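Local coordinates for protein beta-Lactamase/D-Alanine Carboxypeptidase (Pseudomonas syringae pv. tomato, PDB 5EVI) that probably hydrolyses the beta-lactam ring of antibiotics to give substituted beta-amino acids, as a class-C beta-lactamase, at residues K71-T76 and R181-L186. Sequence-based numbering, arbitrary orientation.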
# COMPACT_ATOMS: atom_id res chain seq x y z
N LYS A 71 0.21 -2.91 1.79
CA LYS A 71 0.07 -3.86 0.68
C LYS A 71 1.16 -3.71 -0.35
O LYS A 71 1.54 -4.71 -0.99
CB LYS A 71 -1.27 -3.72 -0.02
CG LYS A 71 -2.47 -3.99 0.84
CD LYS A 71 -3.71 -4.06 -0.03
CE LYS A 71 -4.84 -4.79 0.65
NZ LYS A 71 -5.49 -3.94 1.67
N THR A 72 1.65 -2.49 -0.55
CA THR A 72 2.74 -2.21 -1.51
C THR A 72 4.06 -2.80 -1.04
O THR A 72 4.86 -3.26 -1.87
CB THR A 72 2.93 -0.69 -1.78
OG1 THR A 72 3.21 0.00 -0.56
CG2 THR A 72 1.73 -0.08 -2.45
N PHE A 73 4.27 -2.83 0.27
CA PHE A 73 5.42 -3.54 0.85
C PHE A 73 5.27 -5.05 0.76
O PHE A 73 6.23 -5.71 0.44
CB PHE A 73 5.64 -3.17 2.30
CG PHE A 73 6.23 -1.80 2.50
CD1 PHE A 73 7.57 -1.56 2.23
CD2 PHE A 73 5.44 -0.77 2.95
CE1 PHE A 73 8.10 -0.29 2.43
CE2 PHE A 73 5.97 0.49 3.17
CZ PHE A 73 7.30 0.74 2.91
N THR A 74 4.06 -5.57 1.00
CA THR A 74 3.76 -6.99 0.82
C THR A 74 4.07 -7.39 -0.62
O THR A 74 4.74 -8.42 -0.87
CB THR A 74 2.27 -7.27 1.16
OG1 THR A 74 2.07 -7.00 2.55
CG2 THR A 74 1.86 -8.69 0.85
N ALA A 75 3.60 -6.57 -1.56
CA ALA A 75 3.83 -6.84 -2.99
C ALA A 75 5.32 -6.78 -3.35
O ALA A 75 5.82 -7.61 -4.14
CB ALA A 75 3.01 -5.89 -3.84
N THR A 76 6.03 -5.79 -2.81
CA THR A 76 7.48 -5.72 -2.99
C THR A 76 8.19 -6.95 -2.39
O THR A 76 9.15 -7.46 -2.98
CB THR A 76 8.11 -4.45 -2.41
OG1 THR A 76 7.38 -3.28 -2.84
CG2 THR A 76 9.56 -4.34 -2.84
N ARG A 181 14.72 -8.32 6.83
CA ARG A 181 15.26 -8.37 5.46
C ARG A 181 14.82 -7.20 4.57
O ARG A 181 15.68 -6.40 4.19
CB ARG A 181 14.97 -9.73 4.81
CG ARG A 181 15.52 -10.93 5.62
CD ARG A 181 17.03 -10.89 5.79
NE ARG A 181 17.49 -12.07 6.56
CZ ARG A 181 18.46 -12.90 6.21
NH1 ARG A 181 19.19 -12.72 5.10
NH2 ARG A 181 18.75 -13.94 7.00
N LEU A 182 13.52 -7.07 4.28
CA LEU A 182 13.05 -6.09 3.28
C LEU A 182 13.30 -4.66 3.72
O LEU A 182 13.94 -3.92 3.00
CB LEU A 182 11.56 -6.22 2.91
CG LEU A 182 11.10 -5.30 1.71
CD1 LEU A 182 12.03 -5.33 0.50
CD2 LEU A 182 9.71 -5.71 1.24
N PHE A 183 12.79 -4.28 4.90
CA PHE A 183 12.91 -2.88 5.32
C PHE A 183 14.40 -2.40 5.44
O PHE A 183 14.77 -1.38 4.83
CB PHE A 183 12.14 -2.59 6.61
CG PHE A 183 10.64 -2.81 6.54
CD1 PHE A 183 9.94 -2.79 5.34
CD2 PHE A 183 9.93 -2.96 7.72
CE1 PHE A 183 8.56 -2.96 5.32
CE2 PHE A 183 8.57 -3.17 7.71
CZ PHE A 183 7.88 -3.16 6.51
N PRO A 184 15.29 -3.16 6.14
CA PRO A 184 16.71 -2.76 6.13
C PRO A 184 17.36 -2.72 4.73
O PRO A 184 18.13 -1.81 4.46
CB PRO A 184 17.40 -3.83 6.99
CG PRO A 184 16.33 -4.44 7.80
CD PRO A 184 15.05 -4.32 7.01
N ALA A 185 17.04 -3.68 3.87
CA ALA A 185 17.53 -3.68 2.48
C ALA A 185 17.18 -2.39 1.72
O ALA A 185 17.98 -1.88 0.94
CB ALA A 185 16.99 -4.89 1.72
N LEU A 186 15.99 -1.86 1.99
CA LEU A 186 15.54 -0.58 1.42
C LEU A 186 16.06 0.65 2.19
O LEU A 186 15.83 1.76 1.74
CB LEU A 186 14.00 -0.53 1.37
CG LEU A 186 13.25 -1.39 0.35
CD1 LEU A 186 11.75 -1.36 0.60
CD2 LEU A 186 13.61 -1.00 -1.08
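F183 drives the edge of its ring into one face of F73, a T-shaped pair by both criteria: the centroids lie 5.2 Å apart and the planes meet at 78°. The touching atom is F183 CE1, 3.5 Å from F73 CD1 and 3.8 Å from F73 CG, which places it over the CG-CD1 side of the ring rather than over its centre. The F73 side chain leaves its helix toward 181-186, and with CG anti to the carbonyl carbon (chi1 -74°) the ring presents a face to F183. At the rim of the same ring, near its plane, L186 CD1 approaches F73 CE1 more loosely, at 4.2 Å. These side chains bridge helix 70-83 and helix 174-186 in the helical part of the beta-lactamase fold; the local axes cross almost perpendicularly (94°) and come no closer than 11.2 Å. K71, at the start of helix 70-83, probably belongs with S68, just before the helix, to the SxxK motif; its NZ is hydrogen-bonded to S68, Y154 and N156 and takes no part in this packing. L182 makes a separate contact nearer the backbone, with CD2 3.6 Å from F73 O and 4.2 Å from T76 CB. The hydroxyl of T76 is turned back to its own helix, donating to T72 O (2.7 Å), which T76 N reaches from the opposite face of the carbonyl plane. Beyond the buried patch, P184 and R181 are exposed and make no contact with 71-76.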